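Local coordinates for kappa-carrageenase (Zobellia galactanivorans, PDB 5OCR), which probably hydrolyses the beta-1,4 linkages of kappa-carrageenan, a red-algal galactan, as a family 16 glycoside hydrolase, at residues A[24-29]-A[93-98]; A[125-130]-A[165-170]; A[158-163]-A[192-197]. One frame throughout, in Å; residues are numbered along the deposited sequence.

This chain is the family 16 glycoside hydrolase part of a longer protein, folded as a beta-jelly-roll, and the three contacts tie loops to strands at separate points of it. Contact 1 comes first, closing along the chain before the other two open; it joins the segment after strand 21-23 to the end of strand 86-97. Contacts 2 and 3 share strand 159-170, contact 3 using its start and contact 2 its end, and their segments alternate in sequence. Their centres lie about 31 Å apart on opposite sides of the chain's centre, and the centre of contact 1 lies about 24 Å from that of contact 2 and about 26 Å from that of contact 3. One long strand is thus held by a loop near each end.

Contact 1: residues A[24-29]-A[93-98]; sequences KWSASD and SYQKFT
The first torsion of F97 sets CG anti to its carbonyl carbon (chi1 -62°), and the ring that follows lies beside K24, S26 and A27. On the facing segment S26 carries OG between its backbone N and carbonyl carbon (chi1 52°), and this oxygen stands 3.6 Å from CG of Q95 and 3.7 Å from CZ of F97. The closest approach is that of A27, whose CB lies 3.4 Å from CE2 of F97, a place where alanine's single methyl fits and a longer side chain would probably crowd the ring. Further round the ring, K24 CB sits 3.9 Å from F97 CE1; the lysine uses the apolar root of its chain here, while its amine leads away to a long, weak ion pair with E284. A27 also meets S93, with 3.9 Å between their CB atoms.

The polar link between the backbones is a water, which accepts from Q95 N at 3.0 Å and donates to S26 O over an unusually short and so less certain distance. It bridges the segments beside the apolar patch, where Q95 is exposed. Within each segment, serines hold the backbone in shape. S93 OG donates to Q95 O over 2.7 Å in the carbonyl plane, spanning the corner at residues 94 and 95, and it is bonded to V235 N as well. S28 OG and A27 N reach K24 O from opposite faces of its plane, drawing segment 24-29 into a compact turn.

V235 and V282 also pack against both F97 and A27. The loop after strand 21-23 is thus seated against the end of strand 86-97, where the chain turns a corner, beside strands 233-241 and 273-285 of the beta-jelly-roll.

Contact 2: residues A[125-130]-A[165-170]; sequences FDYSVA and HAVVKE
K169 NZ is gripped by two backbone carbonyls of the facing loop, donating to Y127 O over 2.8 Å and to V129 O over 3.0 Å. The amine lies nearly along the C=O axis of V129, whereas it is tilted 32° from the carbonyl plane of Y127. A lysine suits this place because its ammonium can donate to both oxygens at once, and they would probably help to offset its charge. Two conformers of the side chain are deposited, so this grip describes one of them. In it the chain bends at its second and third torsions (chi3 -62°, which places CE) on the way to the loop, and CG passes 3.5 Å from A130 O. V129 slides past the lysine in the opposite direction, its CG2 reaching 4.2 Å from K169 CB.

The carbonyls are presented by a type I beta turn running from D126 to V129. D126 fixes the start of that turn: its OD1 accepts from S128 OG at 2.8 Å through the syn lone pair, and from S128 N, which comes from above the carboxylate plane, at 3.1 Å. The second bond makes an Asx turn.

Two residues earlier along the strand the contact becomes apolar. V167 CG2 stands 4.0 Å from F125 CE1, the two side chains crossing at about a right angle, and the other methyl, CG1, approaches the hydroxyl of Y127. A branched valine thus spreads one methyl to each aromatic residue. F125 is stacked in turn on Y136 and touches W176, while V167 packs on V135, Y136 and W176. A solvent-facing loop that joins the antiparallel strands 115-122 and 134-144, turning back over the neighbouring strand 159-170, is the form of a hairpin connection at the rim of a beta-jelly-roll.

Contact 3: residues A[158-163]-A[192-197]; sequences YDMDLN and APWDPS. Unlike the reference sequence in segment 192-197: W194 (reference Met). Residue 193 of segment 192-197 comes from a tag, linker or insertion.
Y158 and A192 come within 5.3 Å of each other, CA to CA, where segment 192-197 leaves strand 189-191 beside the start of strand 159-170. A192 N donates to Y158 O across 2.9 Å in an almost straight bond (178° at the hydrogen). Next to it M160 pairs through its backbone with W190, so the bond extends the antiparallel pairing by one step before the chain loops away.

The tyrosine ring lies against this departing backbone: W194 O comes to the edge of the ring, near its plane, 3.3 Å from CD1 of Y158. An aromatic residue suits the place, since its C-H edge is long enough to border the peptide between W194 and D195; CE1, the next atom along that edge, lies by D195 N and CB.

In this beta-jelly-roll the short strand 189-191 pairs antiparallel with strand 159-170, and segment 192-197 then carries the chain to strand 200-207. D159 and D161 add salt bridges to R191 and K189.

The buried M160 carries the packing with its terminal methyl. Its CG is placed between the backbone N and carbonyl carbon (chi1 69°), and a bend at the third torsion (chi3 63°) puts CE 3.8 Å from P196 CG, 3.9 Å from A192 CB and 4.0 Å from W194 CZ3. A flexible thioether chain can bring one methyl to both A192 and the ring of P196. W194, a tryptophan where the reference sequence has methionine, lays one face, toward its rim, over A192 CB and over CD of P193, an inserted residue, and stacks on H201.

D195 OD1 accepts from S197 N at 2.8 Å, an Asx turn, and from S197 OG at 2.6 Å, both on the same face of the carboxylate. An alanine at D195 would probably leave the amide and hydroxyl of S197 without their shared acceptor and the turn through P196 freer to shift.

Contact 1: residues A[24-29]-A[93-98]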
ATOM      1  N   LYS A  24      19.073   2.633   4.308  1.00 22.11           N
ATOM      2  CA  LYS A  24      18.880   1.545   5.258  1.00 22.71           C
ATOM      3  C   LYS A  24      18.592   0.287   4.449  1.00 24.31           C
ATOM      4  O   LYS A  24      17.473   0.108   3.929  1.00 23.74           O
ATOM      5  CB  LYS A  24      17.741   1.907   6.223  1.00 24.14           C
ATOM      6  CG  LYS A  24      18.022   3.167   7.079  1.00 27.50           C
ATOM      7  CD  LYS A  24      19.362   3.181   7.825  1.00 34.69           C
ATOM      8  CE  LYS A  24      19.332   2.403   9.116  1.00 43.21           C
ATOM      9  NZ  LYS A  24      20.502   2.876   9.909  1.00 51.68           N
ATOM     10  N   TRP A  25      19.641  -0.543   4.244  1.00 23.75           N
ATOM     11  CA  TRP A  25      19.501  -1.771   3.504  1.00 23.80           C
ATOM     12  C   TRP A  25      18.494  -2.764   4.056  1.00 24.47           C
ATOM     13  O   TRP A  25      17.941  -3.511   3.287  1.00 22.81           O
ATOM     14  CB  TRP A  25      20.882  -2.387   3.258  1.00 26.44           C
ATOM     15  CG  TRP A  25      21.551  -1.564   2.202  1.00 29.43           C
ATOM     16  CD1 TRP A  25      22.619  -0.613   2.358  1.00 31.51           C
ATOM     17  CD2 TRP A  25      21.172  -1.509   0.784  1.00 32.46           C
ATOM     18  NE1 TRP A  25      22.914  -0.042   1.158  1.00 33.71           N
ATOM     19  CE2 TRP A  25      22.058  -0.514   0.158  1.00 33.44           C
ATOM     20  CE3 TRP A  25      20.197  -2.177  -0.018  1.00 31.68           C
ATOM     21  CZ2 TRP A  25      21.997  -0.240  -1.204  1.00 35.93           C
ATOM     22  CZ3 TRP A  25      20.110  -1.836  -1.399  1.00 35.44           C
ATOM     23  CH2 TRP A  25      20.994  -0.912  -1.973  1.00 35.30           C
ATOM     24  N   SER A  26      18.119  -2.666   5.354  1.00 23.41           N
ATOM     25  CA  SER A  26      17.086  -3.579   5.874  1.00 23.33           C
ATOM     26  C   SER A  26      15.706  -3.415   5.296  1.00 23.70           C
ATOM     27  O   SER A  26      14.845  -4.278   5.505  1.00 25.75           O
ATOM     28  CB  SER A  26      16.988  -3.472   7.396  1.00 24.89           C
ATOM     29  OG  SER A  26      16.842  -2.093   7.673  1.00 25.95           O
ATOM     30  N   ALA A  27      15.442  -2.328   4.540  1.00 21.50           N
ATOM     31  CA  ALA A  27      14.177  -2.340   3.811  1.00 21.89           C
ATOM     32  C   ALA A  27      14.394  -1.703   2.454  1.00 21.13           C
ATOM     33  O   ALA A  27      13.483  -1.083   1.873  1.00 22.09           O
ATOM     34  CB  ALA A  27      13.048  -1.546   4.557  1.00 22.90           C
ATOM     35  N   SER A  28      15.624  -1.816   1.931  1.00 20.49           N
ATOM     36  CA  SER A  28      15.875  -1.341   0.569  1.00 19.96           C
ATOM     37  C   SER A  28      16.265  -2.501  -0.305  1.00 19.77           C
ATOM     38  O   SER A  28      16.993  -3.415   0.148  1.00 21.94           O
ATOM     39  CB  SER A  28      17.006  -0.305   0.533  1.00 19.06           C
ATOM     40  OG  SER A  28      16.754   0.785   1.398  1.00 20.01           O
ATOM     41  N   ASP A  29      15.813  -2.472  -1.561  1.00 20.01           N
ATOM     42  CA  ASP A  29      16.092  -3.615  -2.425  1.00 19.47           C
ATOM     43  C   ASP A  29      15.983  -3.101  -3.862  1.00 22.01           C
ATOM     44  O   ASP A  29      14.936  -2.500  -4.236  1.00 21.23           O
ATOM     45  CB  ASP A  29      15.066  -4.730  -2.133  1.00 19.66           C
ATOM     46  CG  ASP A  29      15.559  -6.142  -2.574  1.00 20.25           C
ATOM     47  OD1 ASP A  29      16.258  -6.252  -3.645  1.00 22.00           O
ATOM     48  OD2 ASP A  29      15.166  -7.107  -1.859  1.00 19.85           O
ATOM     49  N   SER A  93       8.580  -5.574   4.965  1.00 18.34           N
ATOM     50  CA  SER A  93       9.888  -5.671   5.643  1.00 18.62           C
ATOM     51  C   SER A  93       9.766  -6.298   7.057  1.00 18.99           C
ATOM     52  O   SER A  93       8.834  -5.964   7.850  1.00 19.39           O
ATOM     53  CB  SER A  93      10.617  -4.328   5.725  1.00 17.64           C
ATOM     54  OG  SER A  93       9.876  -3.397   6.534  1.00 19.03           O
ATOM     55  N   TYR A  94      10.742  -7.117   7.432  1.00 18.91           N
ATOM     56  CA  TYR A  94      10.790  -7.449   8.856  0.50 18.35           C
ATOM     57  C   TYR A  94      11.108  -6.213   9.698  1.00 18.92           C
ATOM     58  O   TYR A  94      10.578  -6.059  10.834  1.00 18.98           O
ATOM     59  CB  TYR A  94      11.816  -8.547   9.138  0.50 18.27           C
ATOM     60  CG  TYR A  94      11.257  -9.891   8.857  0.50 18.37           C
ATOM     61  CD1 TYR A  94      10.511 -10.569   9.790  0.50 18.35           C
ATOM     62  CD2 TYR A  94      11.502 -10.506   7.637  0.50 18.19           C
ATOM     63  CE1 TYR A  94       9.995 -11.825   9.494  0.50 18.73           C
ATOM     64  CE2 TYR A  94      11.003 -11.739   7.336  0.50 18.28           C
ATOM     65  CZ  TYR A  94      10.234 -12.389   8.252  0.50 18.40           C
ATOM     66  OH  TYR A  94       9.717 -13.579   7.940  0.50 18.79           O
ATOM     67  N   GLN A  95      11.996  -5.373   9.204  1.00 18.37           N
ATOM     68  CA  GLN A  95      12.469  -4.200   9.966  1.00 19.43           C
ATOM     69  C   GLN A  95      11.351  -3.110  10.042  1.00 19.96           C
ATOM     70  O   GLN A  95      10.691  -2.852   9.013  1.00 20.61           O
ATOM     71  CB  GLN A  95      13.730  -3.598   9.337  1.00 21.45           C
ATOM     72  CG  GLN A  95      14.273  -2.420  10.104  1.00 23.65           C
ATOM     73  CD  GLN A  95      14.688  -2.736  11.480  1.00 26.96           C
ATOM     74  OE1 GLN A  95      15.355  -3.766  11.729  1.00 29.65           O
ATOM     75  NE2 GLN A  95      14.307  -1.872  12.422  1.00 26.34           N
ATOM     76  N   LYS A  96      11.191  -2.495  11.203  1.00 18.57           N
ATOM     77  CA  LYS A  96      10.196  -1.360  11.366  1.00 19.03           C
ATOM     78  C   LYS A  96      10.932  -0.052  11.393  1.00 18.91           C
ATOM     79  O   LYS A  96      12.124   0.033  11.814  1.00 21.28           O
ATOM     80  CB  LYS A  96       9.459  -1.525  12.716  1.00 19.37           C
ATOM     81  CG  LYS A  96       8.506  -2.732  12.681  1.00 20.81           C
ATOM     82  CD  LYS A  96       7.951  -2.947  14.101  1.00 22.50           C
ATOM     83  CE  LYS A  96       7.166  -4.285  14.194  1.00 23.29           C
ATOM     84  NZ  LYS A  96       5.796  -4.158  13.609  1.00 22.85           N
ATOM     85  N   PHE A  97      10.238   1.023  10.993  1.00 19.28           N
ATOM     86  CA  PHE A  97      10.830   2.346  11.030  1.00 19.96           C
ATOM     87  C   PHE A  97       9.730   3.313  11.466  1.00 20.87           C
ATOM     88  O   PHE A  97       8.592   3.040  11.352  1.00 21.67           O
ATOM     89  CB  PHE A  97      11.179   2.811   9.570  1.00 20.26           C
ATOM     90  CG  PHE A  97      12.184   1.935   8.896  1.00 21.19           C
ATOM     91  CD1 PHE A  97      13.535   2.259   8.939  1.00 21.42           C
ATOM     92  CD2 PHE A  97      11.759   0.743   8.259  1.00 22.11           C
ATOM     93  CE1 PHE A  97      14.460   1.394   8.322  1.00 22.39           C
ATOM     94  CE2 PHE A  97      12.663  -0.105   7.654  1.00 22.40           C
ATOM     95  CZ  PHE A  97      14.014   0.226   7.690  1.00 21.39           C
ATOM     96  N   THR A  98      10.104   4.495  11.887  1.00 25.26           N
ATOM     97  CA  THR A  98       9.030   5.480  12.222  1.00 27.15           C
ATOM     98  C   THR A  98       9.261   6.665  11.295  1.00 25.80           C
ATOM     99  O   THR A  98       8.514   6.844  10.305  1.00 31.70           O
ATOM    100  CB  THR A  98       9.046   5.880  13.714  1.00 29.31           C
ATOM    101  OG1 THR A  98       8.978   4.722  14.571  1.00 33.71           O
ATOM    102  CG2 THR A  98       7.767   6.810  14.016  1.00 31.43           C
TER
HETATM  103  O   HOH W   1      13.804  -6.126   6.868  1.00 18.44           O

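Contact 2: residues A[125-130]-A[165-170]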
ATOM      1  N   PHE A 125      -1.122  -3.518  16.090  1.00 23.52           N
ATOM      2  CA  PHE A 125      -2.189  -2.884  16.902  1.00 23.94           C
ATOM      3  C   PHE A 125      -1.764  -3.013  18.332  1.00 26.90           C
ATOM      4  O   PHE A 125      -1.540  -4.147  18.818  1.00 27.36           O
ATOM      5  CB  PHE A 125      -3.520  -3.637  16.648  1.00 24.31           C
ATOM      6  CG  PHE A 125      -4.149  -3.326  15.286  1.00 24.46           C
ATOM      7  CD1 PHE A 125      -5.217  -2.418  15.168  1.00 25.64           C
ATOM      8  CD2 PHE A 125      -3.690  -3.958  14.128  1.00 26.84           C
ATOM      9  CE1 PHE A 125      -5.772  -2.083  13.934  1.00 23.94           C
ATOM     10  CE2 PHE A 125      -4.256  -3.635  12.882  1.00 25.42           C
ATOM     11  CZ  PHE A 125      -5.310  -2.706  12.778  1.00 24.21           C
ATOM     12  N   ASP A 126      -1.678  -1.886  19.036  1.00 26.38           N
ATOM     13  CA  ASP A 126      -1.380  -1.945  20.494  1.00 25.80           C
ATOM     14  C   ASP A 126      -2.606  -1.346  21.215  1.00 28.17           C
ATOM     15  O   ASP A 126      -2.747  -0.116  21.355  1.00 24.06           O
ATOM     16  CB  ASP A 126      -0.081  -1.185  20.803  1.00 27.39           C
ATOM     17  CG  ASP A 126       0.358  -1.350  22.266  1.00 29.24           C
ATOM     18  OD1 ASP A 126      -0.434  -1.969  23.017  1.00 27.84           O
ATOM     19  OD2 ASP A 126       1.421  -0.762  22.626  1.00 30.75           O
ATOM     20  N   TYR A 127      -3.512  -2.247  21.626  1.00 29.73           N
ATOM     21  CA  TYR A 127      -4.740  -1.859  22.315  1.00 30.34           C
ATOM     22  C   TYR A 127      -4.536  -1.581  23.761  1.00 28.87           C
ATOM     23  O   TYR A 127      -5.506  -1.197  24.414  1.00 31.35           O
ATOM     24  CB  TYR A 127      -5.862  -2.879  22.146  1.00 29.37           C
ATOM     25  CG  TYR A 127      -6.543  -2.774  20.804  1.00 30.60           C
ATOM     26  CD1 TYR A 127      -7.645  -1.921  20.606  1.00 29.49           C
ATOM     27  CD2 TYR A 127      -6.095  -3.551  19.718  1.00 28.74           C
ATOM     28  CE1 TYR A 127      -8.292  -1.815  19.378  1.00 32.35           C
ATOM     29  CE2 TYR A 127      -6.708  -3.412  18.493  1.00 30.40           C
ATOM     30  CZ  TYR A 127      -7.813  -2.560  18.318  1.00 29.25           C
ATOM     31  OH  TYR A 127      -8.369  -2.443  17.062  1.00 31.32           O
ATOM     32  N   SER A 128      -3.282  -1.659  24.226  1.00 28.18           N
ATOM     33  CA  SER A 128      -2.916  -1.389  25.638  1.00 30.63           C
ATOM     34  C   SER A 128      -2.619   0.071  26.008  1.00 29.24           C
ATOM     35  O   SER A 128      -2.464   0.429  27.220  1.00 29.71           O
ATOM     36  CB  SER A 128      -1.749  -2.251  26.087  1.00 31.75           C
ATOM     37  OG  SER A 128      -0.507  -1.666  25.764  1.00 34.21           O
ATOM     38  N   VAL A 129      -2.536   0.918  24.999  1.00 25.17           N
ATOM     39  CA  VAL A 129      -2.061   2.255  25.175  1.00 24.02           C
ATOM     40  C   VAL A 129      -3.170   3.054  25.890  1.00 23.36           C
ATOM     41  O   VAL A 129      -4.353   2.616  25.993  1.00 24.24           O
ATOM     42  CB  VAL A 129      -1.697   2.871  23.828  1.00 24.58           C
ATOM     43  CG1 VAL A 129      -0.755   1.935  23.105  1.00 25.32           C
ATOM     44  CG2 VAL A 129      -2.931   2.990  22.934  1.00 23.91           C
ATOM     45  N   ALA A 130      -2.766   4.186  26.397  1.00 23.06           N
ATOM     46  CA  ALA A 130      -3.598   5.022  27.225  1.00 23.64           C
ATOM     47  C   ALA A 130      -4.602   5.816  26.394  1.00 22.70           C
ATOM     48  O   ALA A 130      -4.514   5.865  25.145  1.00 20.95           O
ATOM     49  CB  ALA A 130      -2.698   5.966  28.010  1.00 23.24           C
ATOM     50  N   HIS A 165      -4.198   6.580   7.929  1.00 17.35           N
ATOM     51  CA  HIS A 165      -5.251   5.839   8.674  1.00 18.84           C
ATOM     52  C   HIS A 165      -4.679   5.639  10.059  1.00 18.91           C
ATOM     53  O   HIS A 165      -3.485   5.454  10.228  1.00 17.92           O
ATOM     54  CB  HIS A 165      -5.512   4.448   8.111  1.00 19.47           C
ATOM     55  CG  HIS A 165      -5.971   4.423   6.688  1.00 20.53           C
ATOM     56  ND1 HIS A 165      -7.287   4.192   6.344  1.00 20.69           N
ATOM     57  CD2 HIS A 165      -5.267   4.612   5.495  1.00 21.05           C
ATOM     58  CE1 HIS A 165      -7.397   4.231   4.998  1.00 21.32           C
ATOM     59  NE2 HIS A 165      -6.146   4.477   4.484  1.00 21.90           N
ATOM     60  N   ALA A 166      -5.548   5.726  11.065  1.00 19.07           N
ATOM     61  CA  ALA A 166      -5.114   5.325  12.416  1.00 19.42           C
ATOM     62  C   ALA A 166      -6.249   4.748  13.245  1.00 19.72           C
ATOM     63  O   ALA A 166      -7.383   4.916  12.957  1.00 18.66           O
ATOM     64  CB  ALA A 166      -4.558   6.542  13.172  1.00 19.30           C
ATOM     65  N   VAL A 167      -5.892   4.085  14.362  1.00 18.79           N
ATOM     66  CA  VAL A 167      -6.907   3.798  15.383  1.00 19.06           C
ATOM     67  C   VAL A 167      -6.363   4.479  16.625  1.00 18.70           C
ATOM     68  O   VAL A 167      -5.158   4.416  16.862  1.00 18.95           O
ATOM     69  CB  VAL A 167      -6.901   2.272  15.671  1.00 18.75           C
ATOM     70  CG1 VAL A 167      -7.830   1.900  16.869  1.00 19.29           C
ATOM     71  CG2 VAL A 167      -7.377   1.541  14.406  1.00 20.25           C
ATOM     72  N   VAL A 168      -7.241   5.179  17.349  1.00 20.50           N
ATOM     73  CA  VAL A 168      -6.849   5.959  18.542  1.00 22.47           C
ATOM     74  C   VAL A 168      -7.669   5.426  19.694  1.00 23.51           C
ATOM     75  O   VAL A 168      -8.878   5.163  19.499  1.00 24.23           O
ATOM     76  CB  VAL A 168      -7.119   7.432  18.266  1.00 24.61           C
ATOM     77  CG1 VAL A 168      -6.866   8.275  19.537  1.00 26.40           C
ATOM     78  CG2 VAL A 168      -6.133   7.855  17.199  1.00 26.61           C
ATOM     79  N   LYS A 169      -7.060   5.260  20.887  1.00 22.82           N
ATOM     80  CA  LYS A 169      -7.849   4.770  22.010  0.50 24.07           C
ATOM     81  C   LYS A 169      -8.785   5.878  22.519  1.00 24.88           C
ATOM     82  O   LYS A 169      -8.360   7.024  22.751  1.00 23.49           O
ATOM     83  CB  LYS A 169      -6.942   4.192  23.106  0.50 23.51           C
ATOM     84  CG  LYS A 169      -7.575   4.287  24.492  0.50 23.24           C
ATOM     85  CD  LYS A 169      -7.215   3.154  25.392  0.50 23.79           C
ATOM     86  CE  LYS A 169      -7.690   1.814  24.870  0.50 22.54           C
ATOM     87  NZ  LYS A 169      -6.793   0.973  25.653  0.50 20.95           N
ATOM     88  N   GLU A 170     -10.100   5.558  22.591  1.00 25.54           N
ATOM     89  CA  GLU A 170     -11.120   6.526  23.102  1.00 29.02           C
ATOM     90  C   GLU A 170     -12.137   5.793  23.935  1.00 30.72           C
ATOM     91  O   GLU A 170     -12.750   4.867  23.428  1.00 31.02           O
ATOM     92  CB  GLU A 170     -11.889   7.298  22.015  1.00 28.79           C
ATOM     93  CG  GLU A 170     -11.045   8.158  21.113  1.00 33.34           C
ATOM     94  CD  GLU A 170     -11.901   8.918  20.078  1.00 35.22           C
ATOM     95  OE1 GLU A 170     -13.152   8.727  19.998  1.00 39.52           O
ATOM     96  OE2 GLU A 170     -11.286   9.697  19.325  1.00 42.33           O
TER

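Contact 3: residues A[158-163]-A[192-197]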
ATOM      1  N   TYR A 158      -6.515   7.672 -13.691  1.00 20.74           N
ATOM      2  CA  TYR A 158      -5.484   8.712 -13.505  1.00 21.18           C
ATOM      3  C   TYR A 158      -5.397   9.224 -12.049  1.00 20.18           C
ATOM      4  O   TYR A 158      -4.443   9.929 -11.678  1.00 20.80           O
ATOM      5  CB  TYR A 158      -5.856   9.887 -14.397  1.00 21.03           C
ATOM      6  CG  TYR A 158      -5.731   9.517 -15.869  1.00 22.22           C
ATOM      7  CD1 TYR A 158      -4.467   9.536 -16.505  1.00 22.03           C
ATOM      8  CD2 TYR A 158      -6.852   9.168 -16.617  1.00 23.81           C
ATOM      9  CE1 TYR A 158      -4.364   9.216 -17.869  1.00 24.06           C
ATOM     10  CE2 TYR A 158      -6.725   8.804 -17.985  1.00 24.66           C
ATOM     11  CZ  TYR A 158      -5.501   8.838 -18.563  1.00 25.64           C
ATOM     12  OH  TYR A 158      -5.383   8.548 -19.932  1.00 28.24           O
ATOM     13  N   ASP A 159      -6.448   8.933 -11.277  1.00 20.78           N
ATOM     14  CA  ASP A 159      -6.514   9.414  -9.881  1.00 20.30           C
ATOM     15  C   ASP A 159      -5.778   8.434  -8.955  1.00 20.08           C
ATOM     16  O   ASP A 159      -5.956   7.215  -9.073  1.00 21.11           O
ATOM     17  CB  ASP A 159      -7.976   9.518  -9.433  1.00 22.00           C
ATOM     18  CG  ASP A 159      -8.756  10.568 -10.298  1.00 22.76           C
ATOM     19  OD1 ASP A 159      -8.278  11.710 -10.444  1.00 24.65           O
ATOM     20  OD2 ASP A 159      -9.855  10.261 -10.834  1.00 25.52           O
ATOM     21  N   MET A 160      -5.058   9.011  -7.988  1.00 19.51           N
ATOM     22  CA  MET A 160      -4.496   8.164  -6.913  1.00 19.69           C
ATOM     23  C   MET A 160      -4.750   8.713  -5.544  1.00 19.80           C
ATOM     24  O   MET A 160      -5.075   9.881  -5.371  1.00 18.94           O
ATOM     25  CB  MET A 160      -3.001   7.880  -7.162  1.00 20.38           C
ATOM     26  CG  MET A 160      -2.183   9.145  -6.999  1.00 19.94           C
ATOM     27  SD  MET A 160      -0.530   8.898  -7.771  1.00 22.94           S
ATOM     28  CE  MET A 160      -0.817   8.634  -9.504  1.00 21.25           C
ATOM     29  N   ASP A 161      -4.617   7.828  -4.559  1.00 19.05           N
ATOM     30  CA  ASP A 161      -4.886   8.209  -3.174  1.00 19.66           C
ATOM     31  C   ASP A 161      -3.634   8.011  -2.359  1.00 18.12           C
ATOM     32  O   ASP A 161      -2.851   7.093  -2.616  1.00 18.35           O
ATOM     33  CB  ASP A 161      -5.940   7.266  -2.626  1.00 21.50           C
ATOM     34  CG  ASP A 161      -7.247   7.366  -3.437  1.00 23.57           C
ATOM     35  OD1 ASP A 161      -7.735   8.505  -3.540  1.00 24.51           O
ATOM     36  OD2 ASP A 161      -7.722   6.353  -4.029  1.00 25.89           O
ATOM     37  N   LEU A 162      -3.440   8.908  -1.400  1.00 18.14           N
ATOM     38  CA  LEU A 162      -2.216   8.977  -0.646  1.00 17.00           C
ATOM     39  C   LEU A 162      -2.638   9.210   0.809  1.00 17.84           C
ATOM     40  O   LEU A 162      -2.219  10.170   1.424  1.00 19.04           O
ATOM     41  CB  LEU A 162      -1.205  10.025  -1.169  1.00 16.99           C
ATOM     42  CG  LEU A 162      -1.011  10.055  -2.703  1.00 17.11           C
ATOM     43  CD1 LEU A 162      -1.953  11.082  -3.367  1.00 18.00           C
ATOM     44  CD2 LEU A 162       0.405  10.546  -2.950  1.00 18.00           C
ATOM     45  N   ASN A 163      -3.355   8.264   1.434  1.00 17.57           N
ATOM     46  CA  ASN A 163      -4.097   8.575   2.669  1.00 17.14           C
ATOM     47  C   ASN A 163      -3.436   8.120   3.958  1.00 17.27           C
ATOM     48  O   ASN A 163      -2.534   7.318   3.881  1.00 17.96           O
ATOM     49  CB  ASN A 163      -5.419   7.791   2.626  1.00 17.83           C
ATOM     50  CG  ASN A 163      -6.310   8.322   1.538  1.00 19.10           C
ATOM     51  OD1 ASN A 163      -6.234   9.498   1.203  1.00 20.08           O
ATOM     52  ND2 ASN A 163      -7.222   7.525   1.068  1.00 19.70           N
ATOM     53  N   ALA A 192      -2.841  12.294 -11.943  1.00 19.33           N
ATOM     54  CA  ALA A 192      -1.580  12.269 -12.715  1.00 19.31           C
ATOM     55  C   ALA A 192      -1.887  12.702 -14.159  1.00 21.01           C
ATOM     56  O   ALA A 192      -3.045  12.517 -14.619  1.00 20.58           O
ATOM     57  CB  ALA A 192      -1.040  10.817 -12.699  1.00 20.30           C
ATOM     58  N   PRO A 193      -0.868  13.219 -14.852  1.00 22.13           N
ATOM     59  CA  PRO A 193      -1.080  13.515 -16.291  1.00 22.08           C
ATOM     60  C   PRO A 193      -0.796  12.275 -17.160  1.00 24.24           C
ATOM     61  O   PRO A 193      -0.850  12.348 -18.417  1.00 25.88           O
ATOM     62  CB  PRO A 193      -0.085  14.669 -16.528  1.00 22.57           C
ATOM     63  CG  PRO A 193       1.091  14.290 -15.631  1.00 23.36           C
ATOM     64  CD  PRO A 193       0.404  13.792 -14.357  1.00 22.10           C
ATOM     65  N   TRP A 194      -0.503  11.116 -16.563  1.00 21.86           N
ATOM     66  CA  TRP A 194      -0.182   9.855 -17.284  1.00 21.62           C
ATOM     67  C   TRP A 194      -0.902   8.727 -16.579  1.00 21.26           C
ATOM     68  O   TRP A 194      -1.362   8.895 -15.446  1.00 20.61           O
ATOM     69  CB  TRP A 194       1.365   9.588 -17.233  1.00 20.98           C
ATOM     70  CG  TRP A 194       2.039  10.200 -16.021  1.00 20.70           C
ATOM     71  CD1 TRP A 194       2.862  11.329 -15.933  1.00 21.57           C
ATOM     72  CD2 TRP A 194       2.019   9.642 -14.653  1.00 20.19           C
ATOM     73  NE1 TRP A 194       3.301  11.530 -14.648  1.00 21.33           N
ATOM     74  CE2 TRP A 194       2.817  10.541 -13.828  1.00 21.16           C
ATOM     75  CE3 TRP A 194       1.449   8.526 -14.079  1.00 20.38           C
ATOM     76  CZ2 TRP A 194       3.015  10.290 -12.453  1.00 20.61           C
ATOM     77  CZ3 TRP A 194       1.598   8.316 -12.701  1.00 19.09           C
ATOM     78  CH2 TRP A 194       2.387   9.158 -11.922  1.00 20.00           C
ATOM     79  N   ASP A 195      -1.069   7.599 -17.283  1.00 22.37           N
ATOM     80  CA  ASP A 195      -1.793   6.470 -16.739  1.00 20.96           C
ATOM     81  C   ASP A 195      -0.782   5.679 -15.871  1.00 21.04           C
ATOM     82  O   ASP A 195       0.152   5.115 -16.411  1.00 21.48           O
ATOM     83  CB  ASP A 195      -2.232   5.632 -17.980  1.00 22.70           C
ATOM     84  CG  ASP A 195      -2.913   4.341 -17.589  1.00 24.49           C
ATOM     85  OD1 ASP A 195      -2.773   3.861 -16.417  1.00 23.28           O
ATOM     86  OD2 ASP A 195      -3.557   3.732 -18.483  1.00 25.98           O
ATOM     87  N   PRO A 196      -0.979   5.606 -14.522  1.00 20.21           N
ATOM     88  CA  PRO A 196      -0.050   4.911 -13.603  1.00 20.02           C
ATOM     89  C   PRO A 196       0.077   3.426 -13.878  1.00 20.18           C
ATOM     90  O   PRO A 196       1.057   2.812 -13.403  1.00 21.01           O
ATOM     91  CB  PRO A 196      -0.650   5.140 -12.157  1.00 19.73           C
ATOM     92  CG  PRO A 196      -1.586   6.342 -12.395  1.00 20.53           C
ATOM     93  CD  PRO A 196      -2.180   6.125 -13.806  1.00 20.78           C
ATOM     94  N   SER A 197      -0.865   2.822 -14.593  1.00 20.79           N
ATOM     95  CA  SER A 197      -0.820   1.413 -14.888  1.00 21.79           C
ATOM     96  C   SER A 197       0.108   1.127 -16.060  1.00 22.26           C
ATOM     97  O   SER A 197       0.332  -0.036 -16.309  1.00 25.18           O
ATOM     98  CB  SER A 197      -2.247   0.870 -15.177  1.00 21.98           C
ATOM     99  OG  SER A 197      -2.748   1.234 -16.483  1.00 24.02           O
TER